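Local structure of protein toll (Drosophila melanogaster, 4LXR) at residues A[437-443]-A[460-465]; A[523-527]-A[558-562]. The protein is the Drosophila receptor, here its extracellular leucine-rich-repeat part, for cleaved active Spätzle, signalling in antifungal defence and embryonic dorsal-ventral polarity. All coordinates share one frame; numbering follows the deposited sequence.

Both contacts belong to the leucine-rich-repeat solenoid of the extracellular part, and each is partly buried, with their centres about 20 Å apart. They hold different elements. Contact 1 joins the loop after helix 429-433 to the start of helix 463-467, with Phe-442 and Trp-465 reaching inward to Leu-451 of strand 450-452; most of its touching residues are buried, and side chains do much of the bonding, through a carboxylate, a hydroxyl, an indole N-H and two asparagines. Contact 2 lies at the start of the parallel pair that ends the first, longer array of strands, 527-530 with 561-564; more of its residues are exposed, and both its assigned hydrogen bonds run between backbone atoms.

Contact 1. Residues A[437-443]-A[460-465]; sequences QINSPFG and FVYNDW
Asp-464 turns its CG between its own N and carbonyl carbon (chi1 49°), and Ser-440 places OG likewise (chi1 87°), which brings carboxylate and hydroxyl together where the loop between LRR 12 and LRR 13 of the leucine-rich-repeat solenoid packs on LRR 13. Segment 460-465 belongs to LRR 13 and enters helix 463-467; segment 437-443 precedes strand 450-452. The carboxylate takes two bonds from one residue: Ser-440 OG donates to OD2 at 2.6 Å on its syn side, while Ser-440 N reaches OD1 at 2.8 Å from above the carboxylate plane. While its hydroxyl donates to Asp-464, Ser-440 OG accepts a bond from Phe-442 N at 3.0 Å, which makes an ST turn, and a weak one from Trp-465 NE1. Replacing Asp-464 by an alanine removes the carboxylate, and the Ser-440 hydroxyl and amide would probably both lose their partner in it, the hydroxyl becoming freer to turn.

Next to this, Asn-463 N donates to Ile-438 O at 3.2 Å. The Asn-463 side chain runs alongside that of Asn-439, its ND2 meeting Asn-439 OD1 at 3.1 Å and 169°; its OD1 is bonded to Asn-467 ND2. Beside these polar bonds, Tyr-462 presents a ring edge to Ile-438 O, and Ile-438 also leans on Ile-432 of helix 429-433. Trp-465 NE1 lies at the edge of the Phe-442 ring, in its plane, 3.8 Å from Phe-442 CD2.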
loop_
_atom_site.group_PDB
_atom_site.type_symbol
_atom_site.label_atom_id
_atom_site.label_comp_id
_atom_site.label_asym_id
_atom_site.label_seq_id
_atom_site.Cartn_x
_atom_site.Cartn_y
_atom_site.Cartn_z
ATOM N N GLN A 437 -7.477 22.784 26.392
ATOM C CA GLN A 437 -6.246 22.618 25.647
ATOM C C GLN A 437 -5.469 21.451 26.256
ATOM O O GLN A 437 -4.902 21.563 27.345
ATOM C CB GLN A 437 -5.434 23.915 25.697
ATOM C CG GLN A 437 -4.383 24.060 24.604
ATOM C CD GLN A 437 -3.874 25.488 24.472
ATOM O OE1 GLN A 437 -4.337 26.389 25.173
ATOM N NE2 GLN A 437 -2.921 25.700 23.571
ATOM N N ILE A 438 -5.466 20.321 25.558
ATOM C CA ILE A 438 -4.919 19.092 26.113
ATOM C C ILE A 438 -3.874 18.543 25.171
ATOM O O ILE A 438 -4.176 18.239 24.023
ATOM C CB ILE A 438 -6.023 18.024 26.293
ATOM C CG1 ILE A 438 -7.244 18.622 26.999
ATOM C CG2 ILE A 438 -5.485 16.824 27.065
ATOM C CD1 ILE A 438 -8.570 18.000 26.589
ATOM N N ASN A 439 -2.636 18.437 25.633
ATOM C CA ASN A 439 -1.597 17.827 24.799
ATOM C C ASN A 439 -1.586 16.307 24.927
ATOM O O ASN A 439 -1.678 15.773 26.032
ATOM C CB ASN A 439 -0.208 18.379 25.139
ATOM C CG ASN A 439 -0.002 19.800 24.646
ATOM O OD1 ASN A 439 -0.496 20.184 23.583
ATOM N ND2 ASN A 439 0.737 20.589 25.420
ATOM N N SER A 440 -1.483 15.629 23.787
ATOM C CA SER A 440 -1.224 14.195 23.740
ATOM C C SER A 440 0.198 13.888 24.238
ATOM O O SER A 440 1.029 14.788 24.327
ATOM C CB SER A 440 -1.387 13.685 22.307
ATOM O OG SER A 440 -0.177 13.825 21.574
ATOM N N PRO A 441 0.479 12.614 24.573
ATOM C CA PRO A 441 1.840 12.204 24.955
ATOM C C PRO A 441 2.878 12.446 23.852
ATOM O O PRO A 441 4.086 12.420 24.108
ATOM C CB PRO A 441 1.695 10.692 25.210
ATOM C CG PRO A 441 0.275 10.507 25.587
ATOM C CD PRO A 441 -0.500 11.529 24.781
ATOM N N PHE A 442 2.406 12.675 22.633
ATOM C CA PHE A 442 3.285 12.868 21.484
ATOM C C PHE A 442 3.734 14.318 21.349
ATOM O O PHE A 442 4.535 14.652 20.472
ATOM C CB PHE A 442 2.554 12.415 20.225
ATOM C CG PHE A 442 1.895 11.082 20.379
ATOM C CD1 PHE A 442 2.615 9.991 20.854
ATOM C CD2 PHE A 442 0.550 10.923 20.110
ATOM C CE1 PHE A 442 2.003 8.765 21.029
ATOM C CE2 PHE A 442 -0.061 9.694 20.279
ATOM C CZ PHE A 442 0.667 8.618 20.732
ATOM N N GLY A 443 3.221 15.164 22.242
ATOM C CA GLY A 443 3.366 16.604 22.142
ATOM C C GLY A 443 4.778 17.138 22.169
ATOM O O GLY A 443 5.017 18.268 21.741
ATOM N N PHE A 460 -10.763 12.339 19.980
ATOM C CA PHE A 460 -10.522 13.776 19.989
ATOM C C PHE A 460 -9.269 14.145 19.210
ATOM O O PHE A 460 -8.250 13.454 19.300
ATOM C CB PHE A 460 -10.386 14.212 21.452
ATOM C CG PHE A 460 -10.001 15.645 21.643
ATOM C CD1 PHE A 460 -10.885 16.665 21.321
ATOM C CD2 PHE A 460 -8.780 15.972 22.210
ATOM C CE1 PHE A 460 -10.542 17.997 21.527
ATOM C CE2 PHE A 460 -8.427 17.293 22.421
ATOM C CZ PHE A 460 -9.315 18.312 22.079
ATOM N N VAL A 461 -9.345 15.239 18.456
ATOM C CA VAL A 461 -8.171 15.804 17.799
ATOM C C VAL A 461 -7.398 16.688 18.780
ATOM O O VAL A 461 -7.798 17.815 19.042
ATOM C CB VAL A 461 -8.571 16.648 16.574
ATOM C CG1 VAL A 461 -7.348 17.223 15.921
ATOM C CG2 VAL A 461 -9.373 15.807 15.587
ATOM N N TYR A 462 -6.296 16.169 19.319
ATOM C CA TYR A 462 -5.524 16.859 20.362
ATOM C C TYR A 462 -4.847 18.156 19.926
ATOM O O TYR A 462 -4.611 18.378 18.744
ATOM C CB TYR A 462 -4.494 15.899 20.994
ATOM C CG TYR A 462 -5.134 14.930 21.952
ATOM C CD1 TYR A 462 -5.908 13.869 21.486
ATOM C CD2 TYR A 462 -4.994 15.090 23.329
ATOM C CE1 TYR A 462 -6.522 12.988 22.367
ATOM C CE2 TYR A 462 -5.588 14.203 24.218
ATOM C CZ TYR A 462 -6.355 13.160 23.731
ATOM O OH TYR A 462 -6.952 12.287 24.613
ATOM N N ASN A 463 -4.519 18.997 20.900
ATOM C CA ASN A 463 -3.961 20.327 20.645
ATOM C C ASN A 463 -2.604 20.321 19.951
ATOM O O ASN A 463 -2.377 21.084 19.007
ATOM C CB ASN A 463 -3.866 21.128 21.948
ATOM C CG ASN A 463 -3.155 22.458 21.763
ATOM O OD1 ASN A 463 -3.749 23.436 21.313
ATOM N ND2 ASN A 463 -1.873 22.499 22.111
ATOM N N ASP A 464 -1.697 19.470 20.422
ATOM C CA ASP A 464 -0.352 19.440 19.862
ATOM C C ASP A 464 -0.347 19.021 18.398
ATOM O O ASP A 464 0.518 19.458 17.641
ATOM C CB ASP A 464 0.584 18.545 20.685
ATOM C CG ASP A 464 -0.017 17.186 20.977
ATOM O OD1 ASP A 464 -1.179 17.132 21.449
ATOM O OD2 ASP A 464 0.679 16.175 20.736
ATOM N N TRP A 465 -1.311 18.192 17.995
ATOM C CA TRP A 465 -1.354 17.715 16.608
ATOM C C TRP A 465 -1.652 18.878 15.672
ATOM O O TRP A 465 -1.227 18.887 14.514
ATOM C CB TRP A 465 -2.397 16.603 16.414
ATOM C CG TRP A 465 -2.210 15.394 17.305
ATOM C CD1 TRP A 465 -1.097 15.067 18.025
ATOM C CD2 TRP A 465 -3.175 14.365 17.569
ATOM N NE1 TRP A 465 -1.312 13.905 18.728
ATOM C CE2 TRP A 465 -2.580 13.454 18.462
ATOM C CE3 TRP A 465 -4.485 14.132 17.142
ATOM C CZ2 TRP A 465 -3.251 12.325 18.937
ATOM C CZ3 TRP A 465 -5.156 13.015 17.620
ATOM C CH2 TRP A 465 -4.535 12.123 18.503
#

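Contact 2. Residues A[523-527]-A[558-562]; sequences NNNLV and SRQFK
This is a parallel strand pairing, made by backbone, at the point where strand 527-530 begins beside strand 561-564, the latter within the C-terminal capping region of the solenoid (LRRCT 1). Val-527 and Phe-561 form the bridge, with their CA atoms 4.6 Å apart. Val-527 is gripped through both its backbone groups: its N donates to Gln-560 O at 3.1 Å, in the carbonyl plane, and its O receives Lys-562 N at 2.9 Å and 160°, the donor tilted from the carbonyl plane. CA-H groups add to each acceptor, Leu-526 CA at 3.2 Å from Gln-560 O and Phe-561 CA at 3.1 Å from Val-527 O.

Leu-526, its CG trans to the amide nitrogen (chi1 176°), extends CD1 alongside the opposing backbone, 3.7 Å from Phe-561 C, and on toward Lys-562 CB. Before the bridge, the Gln-560 side chain bends at CG and crosses that of Asn-525 nearly at right angles, CG meeting Asn-525 OD1 at 3.6 Å. Asn-525 ND2 is bound instead by Phe-492 O and Ser-494 O of an earlier turn.

Beyond the bridge, Lys-562 and Val-529 continue the backbone pairing; Val-527 packs on Leu-498, just before strand 499-501, and Phe-561, on the outermost strand of this array, reaches Leu-490.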
loop_
_atom_site.group_PDB
_atom_site.type_symbol
_atom_site.label_atom_id
_atom_site.label_comp_id
_atom_site.label_asym_id
_atom_site.label_seq_id
_atom_site.Cartn_x
_atom_site.Cartn_y
_atom_site.Cartn_z
ATOM N N ASN A 523 -1.003 30.921 9.557
ATOM C CA ASN A 523 -2.425 30.828 9.255
ATOM C C ASN A 523 -2.680 30.885 7.749
ATOM O O ASN A 523 -3.686 31.434 7.296
ATOM C CB ASN A 523 -3.199 31.941 9.974
ATOM C CG ASN A 523 -4.669 31.604 10.166
ATOM O OD1 ASN A 523 -5.548 32.225 9.564
ATOM N ND2 ASN A 523 -4.942 30.608 11.005
ATOM N N ASN A 524 -1.765 30.308 6.977
ATOM C CA ASN A 524 -1.857 30.349 5.521
ATOM C C ASN A 524 -1.387 29.048 4.874
ATOM O O ASN A 524 -0.705 29.056 3.849
ATOM C CB ASN A 524 -1.064 31.539 4.977
ATOM C CG ASN A 524 -1.431 31.882 3.545
ATOM O OD1 ASN A 524 -0.655 31.642 2.619
ATOM N ND2 ASN A 524 -2.625 32.435 3.358
ATOM N N ASN A 525 -1.759 27.929 5.486
ATOM C CA ASN A 525 -1.379 26.613 4.986
ATOM C C ASN A 525 -2.519 25.942 4.223
ATOM O O ASN A 525 -3.603 26.513 4.082
ATOM C CB ASN A 525 -0.928 25.721 6.148
ATOM C CG ASN A 525 -2.005 25.555 7.214
ATOM O OD1 ASN A 525 -2.919 26.377 7.327
ATOM N ND2 ASN A 525 -1.897 24.490 8.003
ATOM N N LEU A 526 -2.271 24.736 3.721
ATOM C CA LEU A 526 -3.347 23.927 3.158
ATOM C C LEU A 526 -3.287 22.487 3.664
ATOM O O LEU A 526 -2.322 21.760 3.409
ATOM C CB LEU A 526 -3.337 23.958 1.631
ATOM C CG LEU A 526 -4.397 23.052 0.993
ATOM C CD1 LEU A 526 -5.777 23.394 1.502
ATOM C CD2 LEU A 526 -4.352 23.154 -0.519
ATOM N N VAL A 527 -4.336 22.087 4.375
ATOM C CA VAL A 527 -4.435 20.754 4.952
ATOM C C VAL A 527 -5.567 19.969 4.310
ATOM O O VAL A 527 -6.692 20.446 4.255
ATOM C CB VAL A 527 -4.718 20.842 6.458
ATOM C CG1 VAL A 527 -4.678 19.454 7.093
ATOM C CG2 VAL A 527 -3.715 21.777 7.126
ATOM N N SER A 558 -12.381 28.207 5.814
ATOM C CA SER A 558 -12.730 27.254 4.759
ATOM C C SER A 558 -11.615 26.952 3.757
ATOM O O SER A 558 -11.552 25.851 3.201
ATOM C CB SER A 558 -13.932 27.776 3.987
ATOM O OG SER A 558 -13.586 28.939 3.251
ATOM N N ARG A 559 -10.758 27.939 3.514
ATOM C CA ARG A 559 -9.747 27.830 2.473
ATOM C C ARG A 559 -8.383 27.446 3.045
ATOM O O ARG A 559 -7.400 27.337 2.312
ATOM C CB ARG A 559 -9.650 29.139 1.686
ATOM C CG ARG A 559 -9.116 28.973 0.271
ATOM C CD ARG A 559 -10.071 28.152 -0.583
ATOM N NE ARG A 559 -11.120 28.976 -1.179
ATOM C CZ ARG A 559 -12.146 28.497 -1.877
ATOM N NH1 ARG A 559 -12.271 27.189 -2.063
ATOM N NH2 ARG A 559 -13.047 29.327 -2.386
ATOM N N GLN A 560 -8.326 27.247 4.358
ATOM C CA GLN A 560 -7.123 26.712 4.986
ATOM C C GLN A 560 -7.081 25.196 4.814
ATOM O O GLN A 560 -6.019 24.587 4.872
ATOM C CB GLN A 560 -7.042 27.096 6.470
ATOM C CG GLN A 560 -5.963 28.138 6.800
ATOM C CD GLN A 560 -6.299 29.541 6.288
ATOM O OE1 GLN A 560 -7.149 30.237 6.851
ATOM N NE2 GLN A 560 -5.621 29.960 5.220
ATOM N N PHE A 561 -8.239 24.588 4.588
ATOM C CA PHE A 561 -8.296 23.144 4.384
ATOM C C PHE A 561 -9.055 22.745 3.121
ATOM O O PHE A 561 -9.779 23.547 2.537
ATOM C CB PHE A 561 -8.896 22.433 5.605
ATOM C CG PHE A 561 -10.221 22.998 6.059
ATOM C CD1 PHE A 561 -11.345 22.934 5.242
ATOM C CD2 PHE A 561 -10.347 23.564 7.322
ATOM C CE1 PHE A 561 -12.560 23.446 5.665
ATOM C CE2 PHE A 561 -11.556 24.072 7.754
ATOM C CZ PHE A 561 -12.669 24.015 6.923
ATOM N N LYS A 562 -8.881 21.490 2.726
ATOM C CA LYS A 562 -9.607 20.891 1.616
ATOM C C LYS A 562 -10.157 19.540 2.069
ATOM O O LYS A 562 -9.396 18.598 2.340
ATOM C CB LYS A 562 -8.684 20.717 0.407
ATOM C CG LYS A 562 -9.264 19.854 -0.703
ATOM C CD LYS A 562 -8.424 19.962 -1.969
ATOM C CE LYS A 562 -8.928 19.027 -3.053
ATOM N NZ LYS A 562 -10.382 19.208 -3.304
#